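Local coordinates for motility-associated killing factor MakB (Vibrio cholerae serotype O1, PDB 6W1W), which is probably one component of a three-part cytotoxin structurally similar to the alpha-pore-forming toxins, at residues 264-267 with 268-271. Sequence-based numbering, arbitrary orientation.
Sequences QTLS and NMSE
Met269 and Leu266, three residues apart on helix 251-270, share an apolar flank of the helix, where the methyl CE of Met269 comes to 4.2 Å from CD2 of Leu266. The methionine chain runs extended through CG and bends only at its last torsion (chi3 -40°), which turns CE back over the preceding turn, 3.6 Å from Thr265 O.

The backbone carries i to i+4 hydrogen bonds through this stretch. Met269 N bonds to Thr265 O at 2.7 Å and Ser270 N to Leu266 O at 2.8 Å, whereas the bond from Asn268 N to Gln264 O is weak, and Glu271 N bonds to Ser267 O at 3.2 Å.

On the polar flank, the side-chain amides of Gln264 and Asn268 lie one turn apart, their planes 42° from each other. Glu271 sets CG beside its own backbone N (chi1 -56°), which brings it against the Ser267 carbonyl, and a second bend at chi2 turns the carboxylate. That carbonyl also accepts a hydrogen bond from Lys136, which forms a salt bridge with Glu271.

The hydroxyls of Ser267 and Ser270 both hydrogen-bond to the carboxylate of Glu139 on helix 100-151, the former weakly, while Leu266, Met269 and Ser270 rest on Tyr29 of helix 9-35, so the turn is packed within the elongated helical bundle.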
ATOM      1  N   GLN A 264       1.364  12.932  12.000  1.00102.58           N
ATOM      2  CA  GLN A 264       0.731  11.855  12.754  1.00 96.19           C
ATOM      3  C   GLN A 264       0.009  10.869  11.840  1.00 85.20           C
ATOM      4  O   GLN A 264      -0.071   9.676  12.158  1.00 85.79           O
ATOM      5  CB  GLN A 264      -0.233  12.441  13.786  1.00100.23           C
ATOM      6  CG  GLN A 264      -0.841  11.422  14.729  1.00113.19           C
ATOM      7  CD  GLN A 264       0.196  10.560  15.408  1.00127.63           C
ATOM      8  OE1 GLN A 264       0.309   9.369  15.125  1.00135.45           O
ATOM      9  NE2 GLN A 264       0.963  11.158  16.313  1.00138.88           N
ATOM     10  N   THR A 265      -0.511  11.333  10.699  1.00 88.09           N
ATOM     11  CA  THR A 265      -1.124  10.399   9.760  1.00110.53           C
ATOM     12  C   THR A 265      -0.067   9.688   8.924  1.00110.54           C
ATOM     13  O   THR A 265      -0.240   8.511   8.580  1.00101.45           O
ATOM     14  CB  THR A 265      -2.144  11.111   8.854  1.00112.86           C
ATOM     15  OG1 THR A 265      -1.520  12.213   8.183  1.00126.77           O
ATOM     16  CG2 THR A 265      -3.348  11.619   9.669  1.00101.40           C
ATOM     17  N   LEU A 266       1.030  10.381   8.604  1.00112.95           N
ATOM     18  CA  LEU A 266       2.150   9.733   7.928  1.00 94.36           C
ATOM     19  C   LEU A 266       2.728   8.606   8.775  1.00 90.44           C
ATOM     20  O   LEU A 266       3.021   7.521   8.260  1.00 93.05           O
ATOM     21  CB  LEU A 266       3.232  10.759   7.599  1.00 77.62           C
ATOM     22  CG  LEU A 266       2.960  11.740   6.459  1.00 90.27           C
ATOM     23  CD1 LEU A 266       4.115  12.721   6.297  1.00 75.95           C
ATOM     24  CD2 LEU A 266       2.710  10.995   5.162  1.00 82.00           C
ATOM     25  N   SER A 267       2.899   8.845  10.079  1.00 85.61           N
ATOM     26  CA  SER A 267       3.374   7.788  10.968  1.00 93.34           C
ATOM     27  C   SER A 267       2.454   6.575  10.925  1.00112.29           C
ATOM     28  O   SER A 267       2.925   5.438  10.802  1.00118.12           O
ATOM     29  CB  SER A 267       3.498   8.314  12.400  1.00113.23           C
ATOM     30  OG  SER A 267       4.750   8.946  12.611  1.00143.47           O
ATOM     31  N   ASN A 268       1.141   6.794  11.017  1.00117.43           N
ATOM     32  CA  ASN A 268       0.210   5.671  10.978  1.00113.98           C
ATOM     33  C   ASN A 268       0.161   5.035   9.598  1.00 95.10           C
ATOM     34  O   ASN A 268       0.012   3.812   9.484  1.00 92.96           O
ATOM     35  CB  ASN A 268      -1.185   6.121  11.404  1.00121.97           C
ATOM     36  CG  ASN A 268      -1.244   6.525  12.862  1.00133.57           C
ATOM     37  OD1 ASN A 268      -1.696   7.620  13.196  1.00133.85           O
ATOM     38  ND2 ASN A 268      -0.794   5.638  13.742  1.00142.11           N
ATOM     39  N   MET A 269       0.275   5.847   8.547  1.00 87.83           N
ATOM     40  CA  MET A 269       0.329   5.302   7.196  1.00 87.23           C
ATOM     41  C   MET A 269       1.545   4.402   7.017  1.00112.52           C
ATOM     42  O   MET A 269       1.451   3.343   6.384  1.00102.04           O
ATOM     43  CB  MET A 269       0.350   6.438   6.175  1.00 81.47           C
ATOM     44  CG  MET A 269      -0.356   6.143   4.862  1.00 92.31           C
ATOM     45  SD  MET A 269      -0.526   7.640   3.850  1.00112.11           S
ATOM     46  CE  MET A 269      -0.939   8.871   5.092  1.00 79.61           C
ATOM     47  N   SER A 270       2.700   4.811   7.561  1.00120.32           N
ATOM     48  CA  SER A 270       3.917   4.025   7.395  1.00104.33           C
ATOM     49  C   SER A 270       3.845   2.702   8.140  1.00102.27           C
ATOM     50  O   SER A 270       4.465   1.724   7.709  1.00105.63           O
ATOM     51  CB  SER A 270       5.135   4.818   7.867  1.00104.47           C
ATOM     52  OG  SER A 270       5.440   5.868   6.967  1.00117.29           O
ATOM     53  N   GLU A 271       3.102   2.640   9.250  1.00 97.28           N
ATOM     54  CA  GLU A 271       3.000   1.386   9.990  1.00107.66           C
ATOM     55  C   GLU A 271       2.277   0.295   9.210  1.00110.41           C
ATOM     56  O   GLU A 271       2.259  -0.855   9.663  1.00108.86           O
ATOM     57  CB  GLU A 271       2.308   1.614  11.335  1.00102.52           C
ATOM     58  CG  GLU A 271       2.958   2.675  12.215  1.00120.34           C
ATOM     59  CD  GLU A 271       4.387   2.339  12.632  1.00137.41           C
ATOM     60  OE1 GLU A 271       4.808   1.170  12.495  1.00136.16           O
ATOM     61  OE2 GLU A 271       5.090   3.256  13.111  1.00135.93           O
TER